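Local coordinates for uncharacterized protein (Bacteroides uniformis, PDB 4K61) that is of unknown function but belongs to the DUF2874 family of putative beta-lactamase-inhibitor-like, PepSY-like proteins, at residues D27-A33 against V44-G48; G81-T87 against V98-M104; Q108-Q112 against A124-T128. The contacts are given in a common frame with arbitrary orientation. Where two conformers were deposited one is given. Numbering follows the deposited sequence.

Contact 1. Residues D27-A33 against V44-G48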
loop_
_atom_site.group_PDB
_atom_site.type_symbol
_atom_site.label_atom_id
_atom_site.label_comp_id
_atom_site.label_asym_id
_atom_site.label_seq_id
_atom_site.Cartn_x
_atom_site.Cartn_y
_atom_site.Cartn_z
ATOM N N ASP A 27 -9.090 -2.073 10.231
ATOM C CA ASP A 27 -7.911 -2.914 9.968
ATOM C C ASP A 27 -7.121 -2.868 11.259
ATOM O O ASP A 27 -6.506 -1.861 11.595
ATOM C CB ASP A 27 -7.092 -2.364 8.798
ATOM C CG ASP A 27 -5.845 -3.196 8.472
ATOM O OD1 ASP A 27 -5.570 -4.212 9.159
ATOM O OD2 ASP A 27 -5.133 -2.788 7.513
ATOM N N GLU A 28 -7.193 -3.973 11.989
ATOM C CA GLU A 28 -6.781 -4.061 13.380
ATOM C C GLU A 28 -7.113 -2.776 14.190
ATOM O O GLU A 28 -8.297 -2.499 14.474
ATOM C CB GLU A 28 -5.336 -4.604 13.482
ATOM C CG GLU A 28 -4.151 -3.754 13.037
ATOM C CD GLU A 28 -2.843 -4.563 12.914
ATOM O OE1 GLU A 28 -2.870 -5.826 12.804
ATOM O OE2 GLU A 28 -1.760 -3.925 12.942
ATOM N N SER A 29 -6.098 -1.985 14.522
ATOM C CA SER A 29 -6.261 -0.781 15.344
ATOM C C SER A 29 -6.711 0.489 14.581
ATOM O O SER A 29 -6.795 1.560 15.175
ATOM C CB SER A 29 -4.907 -0.459 15.980
ATOM O OG SER A 29 -5.044 0.658 16.842
ATOM N N TYR A 30 -6.955 0.392 13.272
ATOM C CA TYR A 30 -7.063 1.570 12.406
ATOM C C TYR A 30 -8.354 1.635 11.606
ATOM O O TYR A 30 -9.011 0.611 11.345
ATOM C CB TYR A 30 -5.894 1.545 11.415
ATOM C CG TYR A 30 -4.572 1.480 12.104
ATOM C CD1 TYR A 30 -4.001 2.621 12.675
ATOM C CD2 TYR A 30 -3.898 0.274 12.216
ATOM C CE1 TYR A 30 -2.804 2.552 13.365
ATOM C CE2 TYR A 30 -2.684 0.206 12.876
ATOM C CZ TYR A 30 -2.150 1.343 13.442
ATOM O OH TYR A 30 -0.962 1.236 14.101
ATOM N N TYR A 31 -8.736 2.860 11.258
ATOM C CA TYR A 31 -9.793 3.110 10.296
ATOM C C TYR A 31 -9.122 3.282 8.967
ATOM O O TYR A 31 -8.125 4.003 8.853
ATOM C CB TYR A 31 -10.523 4.397 10.640
ATOM C CG TYR A 31 -11.134 4.367 11.995
ATOM C CD1 TYR A 31 -12.389 3.775 12.219
ATOM C CD2 TYR A 31 -10.461 4.885 13.085
ATOM C CE1 TYR A 31 -12.927 3.715 13.465
ATOM C CE2 TYR A 31 -11.000 4.823 14.336
ATOM C CZ TYR A 31 -12.237 4.245 14.526
ATOM O OH TYR A 31 -12.785 4.193 15.767
ATOM N N VAL A 32 -9.702 2.677 7.935
ATOM C CA VAL A 32 -9.127 2.798 6.606
ATOM C C VAL A 32 -10.147 3.418 5.685
ATOM O O VAL A 32 -11.277 2.919 5.551
ATOM C CB VAL A 32 -8.682 1.425 6.054
ATOM C CG1 VAL A 32 -8.088 1.591 4.649
ATOM C CG2 VAL A 32 -7.701 0.758 7.019
ATOM N N ALA A 33 -9.737 4.536 5.063
ATOM C CA ALA A 33 -10.492 5.193 4.017
ATOM C C ALA A 33 -9.990 4.752 2.678
ATOM O O ALA A 33 -8.789 4.778 2.424
ATOM C CB ALA A 33 -10.378 6.705 4.124
ATOM N N VAL A 44 -5.949 5.407 3.162
ATOM C CA VAL A 44 -5.290 6.123 4.235
ATOM C C VAL A 44 -5.742 5.500 5.558
ATOM O O VAL A 44 -6.940 5.262 5.778
ATOM C CB VAL A 44 -5.629 7.624 4.256
ATOM C CG1 VAL A 44 -4.884 8.318 5.367
ATOM C CG2 VAL A 44 -5.253 8.304 2.953
ATOM N N TRP A 45 -4.756 5.195 6.388
ATOM C CA TRP A 45 -4.970 4.564 7.694
ATOM C C TRP A 45 -4.948 5.643 8.752
ATOM O O TRP A 45 -3.990 6.445 8.782
ATOM C CB TRP A 45 -3.851 3.552 8.019
ATOM C CG TRP A 45 -4.025 2.183 7.390
ATOM C CD1 TRP A 45 -4.344 1.021 8.025
ATOM C CD2 TRP A 45 -3.879 1.849 6.003
ATOM N NE1 TRP A 45 -4.433 -0.010 7.130
ATOM C CE2 TRP A 45 -4.129 0.469 5.880
ATOM C CE3 TRP A 45 -3.549 2.581 4.845
ATOM C CZ2 TRP A 45 -4.084 -0.186 4.666
ATOM C CZ3 TRP A 45 -3.481 1.910 3.637
ATOM C CH2 TRP A 45 -3.765 0.554 3.554
ATOM N N PHE A 46 -5.970 5.633 9.639
ATOM C CA PHE A 46 -6.017 6.574 10.749
ATOM C C PHE A 46 -6.051 5.819 12.055
ATOM O O PHE A 46 -6.779 4.810 12.185
ATOM C CB PHE A 46 -7.275 7.446 10.682
ATOM C CG PHE A 46 -7.316 8.343 9.503
ATOM C CD1 PHE A 46 -7.843 7.884 8.311
ATOM C CD2 PHE A 46 -6.799 9.642 9.558
ATOM C CE1 PHE A 46 -7.874 8.687 7.193
ATOM C CE2 PHE A 46 -6.825 10.455 8.415
ATOM C CZ PHE A 46 -7.373 9.978 7.252
ATOM N N ASP A 47 -5.304 6.321 13.043
ATOM C CA ASP A 47 -5.433 5.769 14.383
ATOM C C ASP A 47 -6.663 6.322 15.135
ATOM O O ASP A 47 -7.394 7.151 14.620
ATOM C CB ASP A 47 -4.115 5.929 15.188
ATOM C CG ASP A 47 -3.735 7.389 15.469
ATOM O OD1 ASP A 47 -4.625 8.288 15.518
ATOM O OD2 ASP A 47 -2.501 7.592 15.678
ATOM N N GLY A 48 -6.848 5.912 16.380
ATOM C CA GLY A 48 -7.964 6.406 17.208
ATOM C C GLY A 48 -7.964 7.899 17.500
ATOM O O GLY A 48 -8.993 8.456 17.895
HETATM O O HOH W 1 -5.759 3.163 16.632
#
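Strands 30-33 and 44-46 run antiparallel, their axes 4.6 Å apart at closest and at 153°. Y31 and F46 form a hydrogen-bonded pair (Y31 N to F46 O 2.9 Å, F46 N to Y31 O 2.8 Å), as do A33 and V44 (A33 N to V44 O and V44 N to A33 O, both 3.0 Å); V32 and W45 make the non-hydrogen-bonded pair between them. D27 to Y30 form a type II' turn that connects strand 23-27 to strand 30-37. This is the 30-37/40-46 hairpin of the first helix-plus-four-strand unit of this PepSY-like protein. The side chains of Y31, A33, V44 and F46 project on one sheet face, where F46 packs on V8 and L12 of helix 6-15, A33 on L12 and Y31 on V8. V32 and W45 project on the other: V32 CG2 lies 3.6 Å from the centroid of the W45 five-membered ring, a CH-pi contact over its face. W45 NE1 donates to D27 OD2 at 2.9 Å, an acceptor that A136 N shares from near the C-terminus. The W45 edge points toward the Y30 face in an offset edge-to-face pair, centroids 6.0 Å apart. Beyond the strands, water 1 links S29 O (2.4 Å) to G48 N (3.0 Å).

Contact 2. Residues G81-T87 against V98-M104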
loop_
_atom_site.group_PDB
_atom_site.type_symbol
_atom_site.label_atom_id
_atom_site.label_comp_id
_atom_site.label_asym_id
_atom_site.label_seq_id
_atom_site.Cartn_x
_atom_site.Cartn_y
_atom_site.Cartn_z
ATOM N N GLY A 81 8.428 -13.954 -11.938
ATOM C CA GLY A 81 6.990 -13.953 -11.659
ATOM C C GLY A 81 6.160 -12.971 -12.468
ATOM O O GLY A 81 6.687 -12.164 -13.224
HETATM N N MSE A 82 4.851 -13.049 -12.279
HETATM C CA MSE A 82 3.905 -12.107 -12.860
HETATM C C MSE A 82 3.636 -11.038 -11.822
HETATM O O MSE A 82 3.209 -11.350 -10.718
HETATM C CB MSE A 82 2.614 -12.893 -13.183
HETATM C CG MSE A 82 2.606 -13.697 -14.482
HETATM SE SE MSE A 82 3.750 -15.322 -14.377
HETATM C CE MSE A 82 3.038 -16.455 -15.824
ATOM N N VAL A 83 3.843 -9.769 -12.171
ATOM C CA VAL A 83 3.516 -8.681 -11.240
ATOM C C VAL A 83 2.008 -8.571 -11.091
ATOM O O VAL A 83 1.297 -8.426 -12.086
ATOM C CB VAL A 83 4.102 -7.325 -11.682
ATOM C CG1 VAL A 83 3.622 -6.204 -10.770
ATOM C CG2 VAL A 83 5.616 -7.408 -11.671
ATOM N N GLN A 84 1.514 -8.676 -9.863
ATOM C CA GLN A 84 0.087 -8.652 -9.593
ATOM C C GLN A 84 -0.386 -7.438 -8.838
ATOM O O GLN A 84 -1.574 -7.124 -8.857
ATOM C CB GLN A 84 -0.336 -9.902 -8.824
ATOM C CG GLN A 84 -0.227 -11.147 -9.663
ATOM C CD GLN A 84 -0.493 -12.418 -8.877
ATOM O OE1 GLN A 84 -0.502 -12.420 -7.646
ATOM N NE2 GLN A 84 -0.668 -13.516 -9.591
ATOM N N ASN A 85 0.525 -6.737 -8.167
ATOM C CA ASN A 85 0.184 -5.490 -7.495
ATOM C C ASN A 85 1.428 -4.653 -7.314
ATOM O O ASN A 85 2.526 -5.188 -7.125
ATOM C CB ASN A 85 -0.520 -5.733 -6.168
ATOM C CG ASN A 85 -1.004 -4.429 -5.488
ATOM O OD1 ASN A 85 -2.136 -3.977 -5.668
ATOM N ND2 ASN A 85 -0.124 -3.822 -4.695
ATOM N N VAL A 86 1.254 -3.338 -7.458
ATOM C CA VAL A 86 2.324 -2.367 -7.206
ATOM C C VAL A 86 1.709 -1.214 -6.401
ATOM O O VAL A 86 0.724 -0.620 -6.834
ATOM C CB VAL A 86 2.941 -1.815 -8.503
ATOM C CG1 VAL A 86 4.053 -0.844 -8.185
ATOM C CG2 VAL A 86 3.470 -2.974 -9.338
ATOM N N THR A 87 2.281 -0.964 -5.228
ATOM C CA THR A 87 1.735 -0.006 -4.281
ATOM C C THR A 87 2.845 0.927 -3.813
ATOM O O THR A 87 3.944 0.489 -3.441
ATOM C CB THR A 87 1.102 -0.738 -3.088
ATOM O OG1 THR A 87 0.100 -1.623 -3.577
ATOM C CG2 THR A 87 0.455 0.214 -2.109
ATOM N N VAL A 98 8.151 1.062 -2.133
ATOM C CA VAL A 98 7.410 0.458 -3.236
ATOM C C VAL A 98 7.177 -1.023 -2.896
ATOM O O VAL A 98 8.139 -1.781 -2.747
ATOM C CB VAL A 98 8.132 0.529 -4.592
ATOM C CG1 VAL A 98 7.252 -0.006 -5.708
ATOM C CG2 VAL A 98 8.549 1.950 -4.913
ATOM N N ALA A 99 5.917 -1.420 -2.763
ATOM C CA ALA A 99 5.585 -2.796 -2.444
ATOM C C ALA A 99 5.137 -3.487 -3.733
ATOM O O ALA A 99 4.179 -3.048 -4.421
ATOM C CB ALA A 99 4.503 -2.865 -1.397
ATOM N N VAL A 100 5.855 -4.542 -4.100
ATOM C CA VAL A 100 5.539 -5.278 -5.331
ATOM C C VAL A 100 5.099 -6.692 -4.971
ATOM O O VAL A 100 5.779 -7.379 -4.210
ATOM C CB VAL A 100 6.758 -5.378 -6.249
ATOM C CG1 VAL A 100 6.399 -6.190 -7.467
ATOM C CG2 VAL A 100 7.248 -3.989 -6.611
ATOM N N GLU A 101 3.954 -7.122 -5.503
ATOM C CA GLU A 101 3.509 -8.501 -5.313
ATOM C C GLU A 101 3.618 -9.254 -6.623
ATOM O O GLU A 101 3.141 -8.766 -7.655
ATOM C CB GLU A 101 2.083 -8.595 -4.778
ATOM C CG GLU A 101 1.764 -10.029 -4.379
ATOM C CD GLU A 101 0.587 -10.168 -3.414
ATOM O OE1 GLU A 101 0.295 -9.201 -2.669
ATOM O OE2 GLU A 101 -0.000 -11.279 -3.361
ATOM N N VAL A 102 4.246 -10.432 -6.571
ATOM C CA VAL A 102 4.372 -11.287 -7.747
ATOM C C VAL A 102 3.760 -12.656 -7.504
ATOM O O VAL A 102 3.857 -13.181 -6.387
ATOM C CB VAL A 102 5.829 -11.475 -8.175
ATOM C CG1 VAL A 102 6.427 -10.148 -8.586
ATOM C CG2 VAL A 102 6.675 -12.101 -7.073
ATOM N N GLY A 103 3.206 -13.238 -8.567
ATOM C CA GLY A 103 2.743 -14.620 -8.589
ATOM C C GLY A 103 3.737 -15.380 -9.457
ATOM O O GLY A 103 4.144 -14.891 -10.500
HETATM N N MSE A 104 4.171 -16.563 -9.021
HETATM C CA MSE A 104 5.208 -17.318 -9.763
HETATM C C MSE A 104 4.619 -18.251 -10.780
HETATM O O MSE A 104 3.394 -18.462 -10.831
HETATM C CB MSE A 104 6.145 -18.077 -8.827
HETATM C CG MSE A 104 6.784 -17.186 -7.771
HETATM SE SE MSE A 104 7.931 -15.729 -8.486
HETATM C CE MSE A 104 9.306 -16.922 -9.271
#
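E101 lays its side chain beside that of N85, CB to CB 4.1 Å, on the sheet face that also carries T87 and A99. Its carbonyl O accepts from Q84 N (2.7 Å) and, weakly, from N85 N (3.3 Å): two residues oppose one in a classic beta bulge, and the register shifts by one. On either side of it the 82-90/97-103 hairpin of the second helix-plus-four-strand half is regularly paired, M82 N to G103 O at 2.7 Å and T87 N to A99 O at 2.9 Å. On the other face V83 CG1 meets V100 CG1 (4.3 Å) and V83 CG2 meets V102 CG1 (4.2 Å), all three valines touching F73 of helix 67-75. Both glycines are tightly placed: a CB on G103 would clash with Q84 NE2, and one on G81 with the selenium of selenomethionine M104. N85 ND2 reaches T87 OG1 at a very short 2.5 Å. The chemistry is thus two-sided: valines pack the sheet against the helix, while N85 and E101 put polar groups on the opposite face at the bulge.

Contact 3. Residues Q108-Q112 against A124-T128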
loop_
_atom_site.group_PDB
_atom_site.type_symbol
_atom_site.label_atom_id
_atom_site.label_comp_id
_atom_site.label_asym_id
_atom_site.label_seq_id
_atom_site.Cartn_x
_atom_site.Cartn_y
_atom_site.Cartn_z
ATOM N N GLN A 108 0.262 -21.034 -7.237
ATOM C CA GLN A 108 -0.265 -20.641 -5.921
ATOM C C GLN A 108 0.639 -19.564 -5.290
ATOM O O GLN A 108 0.164 -18.610 -4.690
ATOM C CB GLN A 108 -0.386 -21.841 -4.946
ATOM C CG GLN A 108 -0.750 -23.197 -5.528
ATOM C CD GLN A 108 0.400 -24.159 -5.512
ATOM O OE1 GLN A 108 1.150 -24.225 -4.541
ATOM N NE2 GLN A 108 0.554 -24.911 -6.586
ATOM N N THR A 109 1.935 -19.741 -5.464
ATOM C CA THR A 109 2.924 -18.964 -4.708
ATOM C C THR A 109 2.930 -17.456 -4.990
ATOM O O THR A 109 3.070 -17.041 -6.137
ATOM C CB THR A 109 4.328 -19.530 -4.943
ATOM O OG1 THR A 109 4.307 -20.938 -4.713
ATOM C CG2 THR A 109 5.328 -18.916 -3.996
ATOM N N LYS A 110 2.814 -16.648 -3.929
ATOM C CA LYS A 110 2.890 -15.195 -4.047
ATOM C C LYS A 110 3.986 -14.638 -3.128
ATOM O O LYS A 110 4.122 -15.103 -1.992
ATOM C CB LYS A 110 1.550 -14.575 -3.720
ATOM C CG LYS A 110 0.463 -14.931 -4.751
ATOM C CD LYS A 110 -0.911 -14.463 -4.329
ATOM C CE LYS A 110 -1.931 -14.347 -5.456
ATOM N NZ LYS A 110 -1.736 -15.367 -6.514
ATOM N N TYR A 111 4.751 -13.684 -3.642
ATOM C CA TYR A 111 5.770 -12.978 -2.856
ATOM C C TYR A 111 5.482 -11.497 -2.839
ATOM O O TYR A 111 4.974 -10.929 -3.833
ATOM C CB TYR A 111 7.185 -13.182 -3.414
ATOM C CG TYR A 111 7.652 -14.607 -3.402
ATOM C CD1 TYR A 111 8.077 -15.210 -2.215
ATOM C CD2 TYR A 111 7.663 -15.366 -4.555
ATOM C CE1 TYR A 111 8.482 -16.542 -2.175
ATOM C CE2 TYR A 111 8.088 -16.695 -4.532
ATOM C CZ TYR A 111 8.495 -17.273 -3.340
ATOM O OH TYR A 111 8.903 -18.579 -3.323
ATOM N N GLN A 112 5.766 -10.876 -1.708
ATOM C CA GLN A 112 5.734 -9.444 -1.587
ATOM C C GLN A 112 7.147 -8.938 -1.331
ATOM O O GLN A 112 7.810 -9.366 -0.357
ATOM C CB GLN A 112 4.831 -9.020 -0.465
ATOM C CG GLN A 112 4.785 -7.506 -0.249
ATOM C CD GLN A 112 4.102 -7.179 1.071
ATOM O OE1 GLN A 112 4.697 -7.311 2.162
ATOM N NE2 GLN A 112 2.865 -6.747 0.976
ATOM N N ALA A 124 11.497 -9.271 1.819
ATOM C CA ALA A 124 10.673 -10.070 0.894
ATOM C C ALA A 124 10.046 -11.175 1.708
ATOM O O ALA A 124 10.694 -11.768 2.593
ATOM C CB ALA A 124 11.510 -10.633 -0.241
ATOM N N ARG A 125 8.794 -11.493 1.402
ATOM C CA ARG A 125 8.063 -12.504 2.120
ATOM C C ARG A 125 7.189 -13.333 1.199
ATOM O O ARG A 125 6.653 -12.806 0.215
ATOM C CB ARG A 125 7.175 -11.857 3.153
ATOM C CG ARG A 125 7.986 -11.306 4.327
ATOM C CD ARG A 125 7.084 -10.758 5.423
ATOM N NE ARG A 125 6.149 -9.796 4.865
ATOM C CZ ARG A 125 5.053 -9.385 5.488
ATOM N NH1 ARG A 125 4.784 -9.822 6.717
ATOM N NH2 ARG A 125 4.237 -8.514 4.892
ATOM N N ASN A 126 7.072 -14.603 1.549
ATOM C CA ASN A 126 6.074 -15.462 0.926
ATOM C C ASN A 126 4.748 -15.102 1.563
ATOM O O ASN A 126 4.510 -15.380 2.751
ATOM C CB ASN A 126 6.437 -16.915 1.138
ATOM C CG ASN A 126 5.475 -17.856 0.463
ATOM O OD1 ASN A 126 4.278 -17.579 0.395
ATOM N ND2 ASN A 126 5.986 -19.009 0.032
ATOM N N VAL A 127 3.857 -14.529 0.784
ATOM C CA VAL A 127 2.567 -14.076 1.304
ATOM C C VAL A 127 1.392 -14.919 0.813
ATOM O O VAL A 127 0.247 -14.487 0.941
ATOM C CB VAL A 127 2.299 -12.577 1.006
ATOM C CG1 VAL A 127 3.302 -11.712 1.750
ATOM C CG2 VAL A 127 2.311 -12.243 -0.495
ATOM N N THR A 128 1.685 -16.066 0.221
ATOM C CA THR A 128 0.671 -16.986 -0.306
ATOM C C THR A 128 -0.481 -17.188 0.667
ATOM O O THR A 128 -1.649 -17.203 0.264
ATOM C CB THR A 128 1.283 -18.341 -0.626
ATOM O OG1 THR A 128 2.407 -18.165 -1.486
ATOM C CG2 THR A 128 0.272 -19.268 -1.299
HETATM O O HOH W 2 9.105 -19.361 -0.219
HETATM O O HOH W 3 7.462 -8.269 2.408
#
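R125 NH2 donates to Q112 OE1 at 3.0 Å, and water 3 closes the same corner, giving to Q112 OE1 (2.9 Å) and Q112 O (3.0 Å) while accepting from R125 NE (3.2 Å). Both side chains have further partners near the C-terminus: Q112 NE2 bonds to P133 O and R125 NH2 to T138 OG1. Beneath them the backbones pair, Q112 N to R125 O and R125 N to Q112 O, both 2.9 Å. At the far end the pairing passes to a side chain: K110 N donates to T128 OG1 (2.9 Å), whereas K110 O accepts from V127 N (2.8 Å). N126 OD1 takes T128 N at 3.0 Å, an Asx turn, and also T128 OG1 at 2.7 Å, turning the chain off strand 121-126, the last in the sheet. On the face carrying Y111 and N126, Y111 CD1 packs 3.7 Å from N126 CA, and water 2 lies 3.2 Å from Y111 OH and 3.1 Å from N126 ND2; the tyrosine ring also meets Y78 edge-to-face. V127 supplies the apolar filling, its CG1 3.8 Å from Q112 CB and its CG2 4.1 Å from K110 CB. T128 CG2 sits 3.5 Å from Q108 O. Polar side chains and water carry much of this contact, which suits a hairpin at the edge of the sheet, and they also tie it to the C-terminal tail.

How the contacts relate
All three contacts join hairpin neighbours in one eight-stranded antiparallel sheet. Contact 1 belongs to the first helix-plus-four-strand unit, contacts 2 and 3 to the second; its centre is about 24 Å from either of theirs. Contacts 2 and 3, centres about 9 Å apart, touch directly because strands 97-103 and 110-115 are adjacent: V102 N lies 2.9 Å from Y111 O, probably a hydrogen bond. Contacts 1 and 2 are partly buried, each with one face against its unit's helix, 6-15 or 67-75, but aromatic rings dominate the first and valines line the helix side of the second. Contact 3, which includes the edge strand 121-126, is a surface contact rich in polar side chains and water.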